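Local coordinates for protein polycyclic ketone monooxygenase (Myceliophthora thermophila, PDB 5MQ6) that inserts one oxygen atom next to the carbonyl of ketones, polycyclic ones above all, in an FAD- and NADPH-dependent Baeyer-Villiger reaction that yields esters or lactones, at residues Asp505-Trp508 with Ala513-Leu516; Gly518-Ser521 with Leu527-Thr530; Lys270-Ile275 with Pro286-Tyr291; Arg126-His131 with Glu262-Leu267; Ala361-Ile366 with Tyr389-Pro394. All coordinates share one frame; numbering follows the deposited sequence.

Contact 1: residues Asp505-Trp508 with Ala513-Leu516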
# COMPACT_ATOMS: atom_id res chain seq x y z
N ASP A 505 -12.54 16.09 4.92
CA ASP A 505 -13.30 14.87 4.83
C ASP A 505 -14.78 15.13 4.64
O ASP A 505 -15.46 14.44 3.93
CB ASP A 505 -13.06 13.93 6.02
CG ASP A 505 -13.62 12.55 5.76
OD1 ASP A 505 -13.30 11.95 4.71
OD2 ASP A 505 -14.45 12.12 6.59
N ASP A 506 -15.30 16.14 5.29
CA ASP A 506 -16.70 16.49 5.08
C ASP A 506 -16.94 16.89 3.63
O ASP A 506 -17.87 16.40 3.00
CB ASP A 506 -17.12 17.60 6.01
CG ASP A 506 -17.06 17.17 7.48
OD1 ASP A 506 -17.12 15.96 7.81
OD2 ASP A 506 -16.93 18.08 8.33
N LYS A 507 -16.05 17.72 3.07
CA LYS A 507 -16.15 18.00 1.61
C LYS A 507 -16.17 16.70 0.79
O LYS A 507 -17.03 16.48 -0.08
CB LYS A 507 -14.98 18.85 1.17
CG LYS A 507 -15.03 19.39 -0.26
CD LYS A 507 -13.77 20.14 -0.62
CE LYS A 507 -13.65 20.33 -2.13
NZ LYS A 507 -12.33 20.91 -2.54
N TRP A 508 -15.22 15.82 1.06
CA TRP A 508 -15.09 14.59 0.32
C TRP A 508 -16.36 13.73 0.38
O TRP A 508 -16.80 13.19 -0.62
CB TRP A 508 -13.99 13.75 0.98
CG TRP A 508 -13.30 12.88 0.03
CD1 TRP A 508 -13.54 11.57 -0.23
CD2 TRP A 508 -12.20 13.28 -0.82
NE1 TRP A 508 -12.64 11.11 -1.17
CE2 TRP A 508 -11.79 12.13 -1.52
CE3 TRP A 508 -11.49 14.47 -0.98
CZ2 TRP A 508 -10.77 12.14 -2.39
CZ3 TRP A 508 -10.44 14.47 -1.88
CH2 TRP A 508 -10.09 13.34 -2.56
N ALA A 513 -15.26 13.07 -4.12
CA ALA A 513 -13.84 13.27 -4.33
C ALA A 513 -13.61 14.47 -5.23
O ALA A 513 -14.29 14.65 -6.27
CB ALA A 513 -13.19 12.03 -4.91
N ALA A 514 -12.66 15.33 -4.84
CA ALA A 514 -12.33 16.47 -5.68
C ALA A 514 -10.91 16.89 -5.55
O ALA A 514 -10.53 17.36 -4.48
CB ALA A 514 -13.23 17.66 -5.35
N THR A 515 -10.16 16.79 -6.63
CA THR A 515 -8.80 17.18 -6.69
C THR A 515 -8.49 17.66 -8.08
O THR A 515 -9.27 17.54 -8.98
CB THR A 515 -7.85 15.99 -6.50
OG1 THR A 515 -7.97 15.09 -7.61
CG2 THR A 515 -8.17 15.29 -5.18
N LEU A 516 -7.30 18.23 -8.24
CA LEU A 516 -6.64 18.26 -9.51
C LEU A 516 -5.46 17.24 -9.49
O LEU A 516 -4.57 17.28 -8.60
CB LEU A 516 -6.15 19.62 -9.92
CG LEU A 516 -5.50 19.72 -11.27
CD1 LEU A 516 -6.38 19.29 -12.36
CD2 LEU A 516 -4.90 21.11 -11.54
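The indole of Trp508 lies flat against the backbone of Ala513 and Ala514, and Thr515 meets its rim. Ala513 CA stands over the middle of the six-membered ring, 3.8 Å from its centroid and 16° off the normal, a CH-pi contact. Ala514 N lies over the same face, displaced toward the rim. Ala513 CB reaches across to the benzo side and comes within 3.5 Å of Trp508 CZ2. At the edge, close to the ring plane, the methyl CG2 of Thr515 approaches Trp508 CH2 at 3.8 Å, the two side chains running obliquely to one another. With chi1 at -150°, Trp508 CG is turned away from the backbone N, which carries the ring off the helix and toward the loop after the helix. This is a local helix-loop packing, in which the first turn or so of helix 504-511 is covered by the loop that leaves its far end; Ala514 and Thr515 also touch helix 573-585. The indole NE1 is bonded to Gly485 O, and that bond helps to fix the rotation of the ring. Replacing Trp508 by an alanine here would probably uncover Ala513 CA and Ala514 N and leave Gly485 O without its indole N-H. Lys507, fully extended, passes alongside with CE 4.2 Å from Ala514 CB; its NZ forms a salt bridge with Glu576 and also bonds Asn522 O. Thr515 OG1, directed away from the indole, is hydrogen-bonded to Gln534 OE1.

Contact 2: residues Gly518-Ser521 with Leu527-Thr530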
# COMPACT_ATOMS: atom_id res chain seq x y z
N GLY A 518 -5.18 14.29 -8.59
CA GLY A 518 -5.13 13.50 -7.36
C GLY A 518 -4.27 14.04 -6.23
O GLY A 518 -4.12 13.36 -5.19
N VAL A 519 -3.74 15.24 -6.37
CA VAL A 519 -2.72 15.66 -5.39
C VAL A 519 -3.02 16.86 -4.52
O VAL A 519 -2.24 17.18 -3.58
CB VAL A 519 -1.36 15.95 -6.09
CG1 VAL A 519 -0.85 14.70 -6.80
CG2 VAL A 519 -1.46 17.07 -7.05
N CYS A 520 -4.11 17.56 -4.83
CA CYS A 520 -4.53 18.75 -4.01
C CYS A 520 -6.02 18.97 -4.17
O CYS A 520 -6.64 18.41 -5.09
CB CYS A 520 -3.74 19.97 -4.46
SG CYS A 520 -4.10 20.40 -6.18
N SER A 521 -6.60 19.82 -3.32
CA SER A 521 -8.04 20.12 -3.26
C SER A 521 -8.28 21.63 -2.89
O SER A 521 -7.55 22.27 -2.05
CB SER A 521 -8.72 19.26 -2.22
OG SER A 521 -10.12 19.08 -2.50
N LEU A 527 -1.32 22.46 0.49
CA LEU A 527 -1.37 21.05 0.96
C LEU A 527 -1.34 20.23 -0.26
O LEU A 527 -2.09 20.48 -1.21
CB LEU A 527 -2.70 20.77 1.65
CG LEU A 527 -3.00 19.32 2.05
CD1 LEU A 527 -2.02 18.79 3.11
CD2 LEU A 527 -4.45 19.16 2.49
N PHE A 528 -0.50 19.20 -0.24
CA PHE A 528 -0.43 18.22 -1.28
C PHE A 528 -0.35 16.82 -0.74
O PHE A 528 0.11 16.64 0.36
CB PHE A 528 0.80 18.51 -2.20
CG PHE A 528 0.70 19.82 -2.94
CD1 PHE A 528 0.06 19.89 -4.22
CD2 PHE A 528 1.26 20.95 -2.43
CE1 PHE A 528 0.02 21.11 -4.88
CE2 PHE A 528 1.17 22.19 -3.09
CZ PHE A 528 0.61 22.24 -4.32
N PHE A 529 -0.76 15.84 -1.54
CA PHE A 529 -0.80 14.47 -1.09
C PHE A 529 -0.48 13.58 -2.23
O PHE A 529 -0.81 13.89 -3.36
CB PHE A 529 -2.12 14.12 -0.38
CG PHE A 529 -3.37 14.81 -0.95
CD1 PHE A 529 -4.07 14.24 -2.00
CD2 PHE A 529 -3.87 16.02 -0.44
CE1 PHE A 529 -5.23 14.84 -2.53
CE2 PHE A 529 -5.02 16.62 -1.01
CZ PHE A 529 -5.68 16.05 -2.06
N THR A 530 0.12 12.43 -1.92
CA THR A 530 0.51 11.49 -2.97
C THR A 530 -0.76 11.02 -3.62
O THR A 530 -1.74 10.85 -2.98
CB THR A 530 1.38 10.34 -2.44
OG1 THR A 530 0.81 9.79 -1.26
CG2 THR A 530 2.67 10.82 -1.93
O HOH W 1 -4.85 20.73 -1.21
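One face of the Phe529 ring is covered by the backbone of Val519 and Cys520: Val519 O sits 3.5 Å above the ring plane, over its centre, and Cys520 CA comes within 3.5 Å of Phe529 CZ. Strand 527-529 pairs in parallel with strand 218-221 in the mixed sheet of the FAD-binding part of the fold, and segment 518-521 runs back along it in nearly the opposite direction without forming a regular strand. Gly518 O approaches the Phe529 ring obliquely, 3.2 Å from Phe529 CE1. The Phe528 ring is met obliquely too, by Cys520 CB at 3.8 Å from Phe528 CD1, with Cys520 SG in a sulfur-aromatic contact. Phe529 and Phe528 leave the strand on different sides, Phe528 packing on Ile552 and Ile556 of helix 541-562 while Phe529 reaches Leu221 and Thr515. Phe529 CG lies between the backbone N and the carbonyl carbon (chi1 35°), which folds the ring under the loop. With an alanine in place of Phe529, the Val519-Cys520 peptide would probably lose its aromatic cover and a gap is likely to open beside Leu221. Between Ser521 and Leu527, water 1 accepts from Ser521 N and links it to Leu527 O. The direct backbone bond runs from Phe529 N to Val519 O at 2.9 Å, the same oxygen that lies over the Phe529 ring.

Contact 3: residues Lys270-Ile275 with Pro286-Tyr291. With NDP (NADPH dihydro-nicotinamide-adenine-dinucleotide phosphate), chain C.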
# COMPACT_ATOMS: atom_id res chain seq x y z
N LYS A 270 6.13 -26.14 19.79
CA LYS A 270 4.90 -25.36 19.95
C LYS A 270 3.94 -25.57 18.83
O LYS A 270 4.33 -25.78 17.67
CB LYS A 270 5.18 -23.84 19.94
CG LYS A 270 6.30 -23.39 20.88
CD LYS A 270 5.79 -23.26 22.28
CE LYS A 270 6.98 -23.13 23.23
NZ LYS A 270 6.49 -22.86 24.62
N ARG A 271 2.70 -25.27 19.17
CA ARG A 271 1.54 -25.32 18.34
C ARG A 271 1.15 -23.88 17.88
O ARG A 271 0.47 -23.15 18.60
CB ARG A 271 0.46 -25.98 19.16
CG ARG A 271 1.01 -27.16 20.04
CD ARG A 271 -0.05 -27.98 20.74
NE ARG A 271 -0.82 -28.68 19.71
CZ ARG A 271 -1.91 -28.22 19.12
NH1 ARG A 271 -2.46 -27.06 19.47
NH2 ARG A 271 -2.46 -28.94 18.16
N VAL A 272 1.59 -23.51 16.69
CA VAL A 272 1.45 -22.14 16.14
C VAL A 272 0.25 -22.00 15.17
O VAL A 272 0.10 -22.81 14.25
CB VAL A 272 2.77 -21.70 15.44
CG1 VAL A 272 2.65 -20.31 14.89
CG2 VAL A 272 3.95 -21.79 16.35
N GLY A 273 -0.58 -20.97 15.36
CA GLY A 273 -1.72 -20.70 14.48
C GLY A 273 -1.39 -19.45 13.67
O GLY A 273 -0.81 -18.49 14.21
N ILE A 274 -1.76 -19.44 12.39
CA ILE A 274 -1.72 -18.17 11.58
C ILE A 274 -3.06 -17.90 10.90
O ILE A 274 -3.58 -18.76 10.18
CB ILE A 274 -0.51 -18.06 10.63
CG1 ILE A 274 -0.50 -16.67 9.90
CG2 ILE A 274 -0.45 -19.20 9.61
CD1 ILE A 274 0.82 -16.32 9.33
N ILE A 275 -3.66 -16.74 11.20
CA ILE A 275 -4.90 -16.33 10.52
C ILE A 275 -4.54 -15.51 9.33
O ILE A 275 -3.83 -14.56 9.48
CB ILE A 275 -5.84 -15.57 11.42
CG1 ILE A 275 -6.19 -16.49 12.59
CG2 ILE A 275 -7.13 -15.15 10.69
CD1 ILE A 275 -7.08 -15.82 13.59
N PRO A 286 6.25 -20.55 5.34
CA PRO A 286 7.36 -21.46 5.30
C PRO A 286 8.38 -21.39 6.46
O PRO A 286 9.08 -22.40 6.80
CB PRO A 286 8.05 -21.10 3.98
CG PRO A 286 6.90 -20.62 3.10
CD PRO A 286 6.02 -19.88 4.04
N LYS A 287 8.50 -20.18 7.02
CA LYS A 287 9.49 -19.88 8.00
C LYS A 287 8.95 -20.41 9.27
O LYS A 287 9.72 -20.89 10.04
CB LYS A 287 9.71 -18.37 8.16
CG LYS A 287 10.16 -17.72 6.91
CD LYS A 287 11.48 -18.21 6.40
CE LYS A 287 11.76 -17.51 5.11
NZ LYS A 287 12.98 -18.02 4.48
N LEU A 288 7.64 -20.31 9.48
CA LEU A 288 6.99 -20.89 10.63
C LEU A 288 7.05 -22.42 10.63
O LEU A 288 7.29 -23.00 11.71
CB LEU A 288 5.58 -20.43 10.79
CG LEU A 288 5.38 -18.92 11.14
CD1 LEU A 288 3.93 -18.59 11.17
CD2 LEU A 288 6.00 -18.50 12.49
N ALA A 289 6.81 -23.03 9.46
CA ALA A 289 6.82 -24.50 9.28
C ALA A 289 8.15 -25.09 9.63
O ALA A 289 8.20 -26.16 10.15
CB ALA A 289 6.47 -24.88 7.85
N LYS A 290 9.22 -24.39 9.38
CA LYS A 290 10.48 -24.95 9.69
C LYS A 290 10.79 -25.11 11.16
O LYS A 290 11.72 -25.85 11.52
CB LYS A 290 11.55 -24.15 9.07
CG LYS A 290 12.89 -24.78 9.28
CD LYS A 290 13.94 -24.17 8.42
CE LYS A 290 15.10 -25.12 8.51
NZ LYS A 290 16.27 -24.41 8.08
N TYR A 291 10.05 -24.43 12.01
CA TYR A 291 10.37 -24.41 13.45
C TYR A 291 9.31 -24.89 14.33
O TYR A 291 9.62 -25.47 15.35
CB TYR A 291 10.83 -22.99 13.89
CG TYR A 291 12.21 -22.80 13.39
CD1 TYR A 291 12.46 -22.25 12.13
CD2 TYR A 291 13.28 -23.24 14.13
CE1 TYR A 291 13.73 -22.13 11.64
CE2 TYR A 291 14.55 -23.11 13.63
CZ TYR A 291 14.77 -22.58 12.38
OH TYR A 291 16.08 -22.51 11.93
PA NDP C . -4.21 -9.09 3.45
O1A NDP C . -5.33 -8.08 3.86
O2A NDP C . -3.73 -9.25 2.02
O5B NDP C . -4.62 -10.51 4.08
C5B NDP C . -5.33 -10.63 5.30
C4B NDP C . -5.73 -12.10 5.32
O4B NDP C . -6.51 -12.37 6.52
C3B NDP C . -6.57 -12.47 4.10
O3B NDP C . -6.05 -13.68 3.52
C2B NDP C . -7.94 -12.59 4.74
O2B NDP C . -8.87 -13.44 4.00
C1B NDP C . -7.62 -13.11 6.12
N9A NDP C . -8.75 -12.92 7.02
C8A NDP C . -9.45 -11.76 7.29
N7A NDP C . -10.45 -11.99 8.16
C5A NDP C . -10.37 -13.32 8.41
C6A NDP C . -11.16 -14.24 9.23
N6A NDP C . -12.19 -13.75 9.90
N1A NDP C . -10.79 -15.54 9.25
C2A NDP C . -9.73 -16.04 8.53
N3A NDP C . -8.96 -15.28 7.74
C4A NDP C . -9.26 -13.93 7.67
O3 NDP C . -2.87 -8.78 4.26
PN NDP C . -1.30 -9.16 3.97
O1N NDP C . -0.53 -8.60 5.20
O2N NDP C . -1.13 -10.63 3.67
O5D NDP C . -0.91 -8.33 2.63
C5D NDP C . -1.20 -6.89 2.61
C4D NDP C . -0.48 -6.20 1.47
O4D NDP C . 0.94 -6.16 1.72
C3D NDP C . -0.54 -7.07 0.21
O3D NDP C . -1.86 -7.23 -0.43
C2D NDP C . 0.66 -6.53 -0.60
O2D NDP C . 0.35 -5.25 -1.23
C1D NDP C . 1.72 -6.47 0.50
P2B NDP C . -9.83 -12.76 2.88
O1X NDP C . -10.39 -11.50 3.55
O2X NDP C . -10.98 -13.71 2.61
O3X NDP C . -8.99 -12.61 1.61
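In the beta-alpha-beta unit of the NADPH-binding domain, Leu288 on the helix sets its side chain against Val272 and Ile274 of the preceding strand. The closest approaches are made by one methyl: Leu288 CD1 lies 4.3 Å from Val272 CG1 and 4.3 Å from Ile274 CD1, bridging two residues that share a face of strand 271-275. The packing is apolar and rather open, helix and strand staying 7.9 Å apart between Leu288 CA and Val272 CA. Strand 271-275 is the middle one of a five-stranded parallel sheet, as in a Rossmann-type domain, and the turn after it carries a GxGxxA pattern (Gly276, Gly278, Ala281) close to the dinucleotide; Thr277 N is hydrogen-bonded to NADPH. Leu295 of strand 294-299 touches both Ile274 and Leu288, so that the third element of the unit completes this apolar layer. Beyond Ile274, the side chain of Ile275 takes the other side of the sheet, beside Leu472 and Leu474. Its CG2 is anti to the backbone N and meets the adenine of NADPH, 3.5 Å from N3A.

Contact 4: residues Arg126-His131 with Glu262-Leu267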
# COMPACT_ATOMS: atom_id res chain seq x y z
N ARG A 126 9.03 -6.42 9.79
CA ARG A 126 10.33 -7.10 9.74
C ARG A 126 10.15 -8.60 10.04
O ARG A 126 11.04 -9.24 10.59
CB ARG A 126 11.30 -6.44 10.75
CG ARG A 126 11.27 -4.91 10.84
CD ARG A 126 12.47 -4.45 11.64
NE ARG A 126 12.36 -3.02 11.89
CZ ARG A 126 13.33 -2.24 12.36
NH1 ARG A 126 14.50 -2.73 12.67
NH2 ARG A 126 13.11 -0.92 12.57
N TYR A 127 9.00 -9.14 9.65
CA TYR A 127 8.63 -10.50 9.99
C TYR A 127 9.56 -11.44 9.21
O TYR A 127 10.23 -11.00 8.29
CB TYR A 127 7.15 -10.73 9.73
CG TYR A 127 6.71 -10.54 8.30
CD1 TYR A 127 7.05 -11.48 7.33
CD2 TYR A 127 5.97 -9.42 7.91
CE1 TYR A 127 6.64 -11.37 6.01
CE2 TYR A 127 5.55 -9.30 6.59
CZ TYR A 127 5.92 -10.29 5.64
OH TYR A 127 5.56 -10.22 4.35
N PRO A 128 9.67 -12.73 9.62
CA PRO A 128 10.59 -13.68 8.96
C PRO A 128 10.18 -13.96 7.52
O PRO A 128 9.01 -14.19 7.23
CB PRO A 128 10.44 -14.97 9.80
CG PRO A 128 9.77 -14.50 11.07
CD PRO A 128 8.88 -13.39 10.67
N GLY A 129 11.11 -13.87 6.61
CA GLY A 129 10.81 -14.05 5.18
C GLY A 129 10.37 -12.85 4.33
O GLY A 129 10.18 -12.97 3.11
N LEU A 130 10.23 -11.68 4.94
CA LEU A 130 9.75 -10.52 4.23
C LEU A 130 10.64 -10.12 3.07
O LEU A 130 11.83 -9.96 3.21
CB LEU A 130 9.53 -9.36 5.17
CG LEU A 130 9.27 -7.94 4.58
CD1 LEU A 130 7.87 -7.86 4.04
CD2 LEU A 130 9.46 -6.91 5.71
N HIS A 131 10.02 -9.97 1.92
CA HIS A 131 10.65 -9.44 0.73
C HIS A 131 9.67 -8.53 -0.01
O HIS A 131 8.47 -8.70 0.07
CB HIS A 131 11.01 -10.59 -0.25
CG HIS A 131 12.13 -11.46 0.22
ND1 HIS A 131 11.99 -12.35 1.26
CD2 HIS A 131 13.43 -11.53 -0.17
CE1 HIS A 131 13.13 -12.98 1.46
NE2 HIS A 131 14.03 -12.50 0.61
N GLU A 262 16.38 -15.79 10.92
CA GLU A 262 15.09 -16.51 10.76
C GLU A 262 15.03 -17.83 11.48
O GLU A 262 14.04 -18.61 11.28
CB GLU A 262 14.87 -16.84 9.31
CG GLU A 262 15.06 -15.72 8.31
CD GLU A 262 14.69 -16.18 6.92
OE1 GLU A 262 14.80 -17.40 6.61
OE2 GLU A 262 14.24 -15.34 6.14
N ALA A 263 16.05 -18.15 12.28
CA ALA A 263 15.97 -19.36 13.09
C ALA A 263 15.10 -19.07 14.31
O ALA A 263 15.53 -18.47 15.28
CB ALA A 263 17.34 -19.91 13.44
N LEU A 264 13.85 -19.47 14.19
CA LEU A 264 12.79 -19.28 15.15
C LEU A 264 12.79 -20.39 16.19
O LEU A 264 11.77 -21.09 16.41
CB LEU A 264 11.45 -19.29 14.41
CG LEU A 264 10.97 -18.05 13.63
CD1 LEU A 264 12.04 -17.06 13.24
CD2 LEU A 264 10.08 -18.41 12.48
N ASN A 265 13.93 -20.54 16.85
CA ASN A 265 14.18 -21.63 17.84
C ASN A 265 13.09 -21.75 18.88
O ASN A 265 12.74 -22.82 19.19
CB ASN A 265 15.52 -21.41 18.52
CG ASN A 265 15.62 -20.00 19.11
OD1 ASN A 265 15.01 -19.70 20.13
ND2 ASN A 265 16.34 -19.12 18.44
N ARG A 266 12.45 -20.67 19.33
CA ARG A 266 11.43 -20.75 20.37
C ARG A 266 10.09 -21.20 19.98
O ARG A 266 9.19 -21.32 20.84
CB ARG A 266 11.23 -19.42 21.06
CG ARG A 266 12.52 -18.88 21.58
CD ARG A 266 12.32 -17.71 22.51
NE ARG A 266 13.64 -17.10 22.73
CZ ARG A 266 13.85 -15.82 23.03
NH1 ARG A 266 12.84 -14.96 23.14
NH2 ARG A 266 15.10 -15.38 23.21
N LEU A 267 9.91 -21.42 18.70
CA LEU A 267 8.72 -22.16 18.28
C LEU A 267 8.82 -23.69 18.44
O LEU A 267 7.79 -24.39 18.38
CB LEU A 267 8.41 -21.81 16.84
CG LEU A 267 8.33 -20.29 16.63
CD1 LEU A 267 8.08 -20.05 15.15
CD2 LEU A 267 7.24 -19.71 17.50
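Pro128, Glu262 and Leu264 carry this contact, in which a type II beta turn from Tyr127 to Leu130 is touched by the irregular chain leading to strand 271-275. Pro128, the second residue of the turn, presents the corner of its ring: CG lies 4.1 Å from Leu264 CD1 and 4.2 Å from Leu264 CD2, so that it sits against the fork of the leucine, the two side chains crossing at about a right angle. Leu264, the centre of an inverse gamma turn, points its side chain toward the proline; Trp250 and Tyr252 also touch Pro128, and Thr255 touches Leu264. Glu262 comes from the partly exposed side. Beyond CG its chain is extended (chi2 -175°), and this carries the carboxylate past Pro128 to the third residue of the turn, where OE2 lies 3.5 Å from Gly129 N and 3.8 Å from Gly129 CA. The other carboxylate oxygen, OE1, forms a salt bridge with Lys287, so Glu262 joins its own loop to helix 279-289 while OE2 faces the turn. Gly129 has a phi of 88°, and a CB there would press on the carbonyl O of Pro128, as expected for the glycine of a type II turn. The residue after the turn also holds it: His131 ND1 donates to Gly129 O at 2.7 Å; the acceptor lies in the plane of the imidazole, whereas the donor stands well above the carbonyl plane.

Contact 5: residues Ala361-Ile366 with Tyr389-Pro394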
# COMPACT_ATOMS: atom_id res chain seq x y z
N ALA A 361 -4.34 -9.30 -17.73
CA ALA A 361 -5.65 -8.92 -17.19
C ALA A 361 -5.56 -8.16 -15.90
O ALA A 361 -6.60 -7.66 -15.41
CB ALA A 361 -6.56 -10.13 -16.97
N PHE A 362 -4.35 -8.07 -15.32
CA PHE A 362 -4.23 -7.06 -14.19
C PHE A 362 -4.66 -5.63 -14.57
O PHE A 362 -5.09 -4.82 -13.71
CB PHE A 362 -2.86 -7.08 -13.53
CG PHE A 362 -2.85 -6.62 -12.10
CD1 PHE A 362 -3.41 -7.40 -11.09
CD2 PHE A 362 -2.23 -5.40 -11.75
CE1 PHE A 362 -3.40 -6.96 -9.74
CE2 PHE A 362 -2.24 -4.95 -10.45
CZ PHE A 362 -2.80 -5.75 -9.43
N SER A 363 -4.58 -5.33 -15.84
CA SER A 363 -5.02 -4.04 -16.39
C SER A 363 -6.51 -3.75 -16.09
O SER A 363 -6.96 -2.59 -16.10
CB SER A 363 -4.83 -4.13 -17.92
OG SER A 363 -5.66 -5.18 -18.44
N ALA A 364 -7.27 -4.80 -15.78
CA ALA A 364 -8.65 -4.64 -15.35
C ALA A 364 -8.73 -3.63 -14.22
O ALA A 364 -9.68 -2.93 -14.10
CB ALA A 364 -9.26 -5.99 -14.87
N VAL A 365 -7.77 -3.65 -13.33
CA VAL A 365 -7.83 -2.78 -12.18
C VAL A 365 -6.90 -1.61 -12.26
O VAL A 365 -7.07 -0.72 -11.46
CB VAL A 365 -7.65 -3.43 -10.82
CG1 VAL A 365 -8.93 -4.19 -10.45
CG2 VAL A 365 -6.38 -4.28 -10.76
N ILE A 366 -5.92 -1.65 -13.14
CA ILE A 366 -4.93 -0.57 -13.32
C ILE A 366 -5.26 0.41 -14.44
O ILE A 366 -5.03 1.61 -14.29
CB ILE A 366 -3.54 -1.23 -13.57
CG1 ILE A 366 -3.10 -1.95 -12.34
CG2 ILE A 366 -2.55 -0.22 -14.00
CD1 ILE A 366 -3.30 -1.18 -11.08
N TYR A 389 -12.25 -10.94 -18.92
CA TYR A 389 -12.37 -12.35 -18.50
C TYR A 389 -11.63 -13.34 -19.46
O TYR A 389 -10.92 -14.28 -19.01
CB TYR A 389 -13.85 -12.73 -18.30
CG TYR A 389 -14.33 -12.36 -16.92
CD1 TYR A 389 -14.78 -11.09 -16.63
CD2 TYR A 389 -14.31 -13.27 -15.90
CE1 TYR A 389 -15.19 -10.74 -15.34
CE2 TYR A 389 -14.70 -12.92 -14.62
CZ TYR A 389 -15.15 -11.65 -14.36
OH TYR A 389 -15.53 -11.31 -13.08
N LYS A 390 -11.77 -13.11 -20.76
CA LYS A 390 -11.06 -13.91 -21.76
C LYS A 390 -9.59 -13.65 -21.70
O LYS A 390 -8.83 -14.58 -21.79
CB LYS A 390 -11.50 -13.63 -23.20
CG LYS A 390 -12.90 -14.11 -23.59
CD LYS A 390 -13.01 -14.29 -25.13
CE LYS A 390 -14.05 -13.40 -25.83
NZ LYS A 390 -15.31 -14.13 -26.15
N LEU A 391 -9.16 -12.40 -21.53
CA LEU A 391 -7.75 -12.14 -21.35
C LEU A 391 -7.10 -12.86 -20.15
O LEU A 391 -5.96 -13.38 -20.22
CB LEU A 391 -7.56 -10.63 -21.22
CG LEU A 391 -6.14 -10.10 -21.22
CD1 LEU A 391 -5.39 -10.50 -22.50
CD2 LEU A 391 -6.24 -8.57 -20.99
N ASP A 392 -7.82 -12.91 -19.05
CA ASP A 392 -7.31 -13.53 -17.83
C ASP A 392 -7.27 -15.05 -17.80
O ASP A 392 -6.51 -15.67 -16.99
CB ASP A 392 -8.12 -13.07 -16.65
CG ASP A 392 -7.39 -13.28 -15.37
OD1 ASP A 392 -6.19 -12.98 -15.31
OD2 ASP A 392 -8.03 -13.79 -14.41
N LEU A 393 -8.13 -15.67 -18.60
CA LEU A 393 -8.35 -17.08 -18.52
C LEU A 393 -7.05 -17.91 -18.57
O LEU A 393 -6.85 -18.78 -17.72
CB LEU A 393 -9.33 -17.51 -19.61
CG LEU A 393 -9.42 -19.00 -19.84
CD1 LEU A 393 -10.02 -19.63 -18.64
CD2 LEU A 393 -10.30 -19.23 -21.04
N PRO A 394 -6.16 -17.63 -19.52
CA PRO A 394 -4.99 -18.49 -19.57
C PRO A 394 -4.09 -18.38 -18.32
O PRO A 394 -3.64 -19.43 -17.78
CB PRO A 394 -4.24 -17.99 -20.80
CG PRO A 394 -5.29 -17.35 -21.65
CD PRO A 394 -6.27 -16.77 -20.72
O HOH W 2 -3.89 -12.23 -16.91
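Ala361 CB presses on the side chain of Asp392, 3.3 Å from its CB and 3.3 Å from its OD1, and this small buried patch is the tight part of the contact. With Asp392 CG anti to the backbone N (chi1 -161°), both its CB and its OD1 lie against the alanine methyl. Its OD1 is also hydrogen-bonded: it accepts from water 2 at 2.9 Å, and that water in turn accepts from Ala361 N at 3.1 Å, so one molecule bridges the two segments. OD1 is further hydrogen-bonded to Thr422 OG1. Here a short 3-10 turn leading into helix 363-366 packs against the middle of the long helix 378-406, at Leu391 and Asp392. The small side chain of Ala361 lets the two backbones approach to 4.9 Å between Ala361 CA and Asp392 CA. Away from this patch the packing is looser. Leu391, partly exposed, lies against the backbone N of Ala361, with CD2 3.8 Å from Ala361 N, and the same methyl only grazes Ser363 OG at 4.3 Å. That hydroxyl is hydrogen-bonded to Pro360 O. Ser363 and Ala364 also rest on Leu388, one turn back on the same long helix.

In the fold
From the N terminus, contact 4 comes first and closes the longest loop, joining the turn at 126-131 to the chain at 262-267, 131 residues on. Contact 3 follows within the next beta-alpha-beta unit; their centres are 10 Å apart, and Tyr291 packs on Ala263. Contact 5 then closes a 22-residue stretch, bringing the 3-10 turn before helix 363-366 onto the middle of helix 378-406. Contacts 1 and 2 close two short loops one after the other, ahead of and into strand 527-529, and touch where Ser521 OG meets Ala514 O and Lys507 NZ. All five lie in series, so none nests or crosses. Contacts 3 and 4 lie across the centre of the chain from contacts 1 and 2.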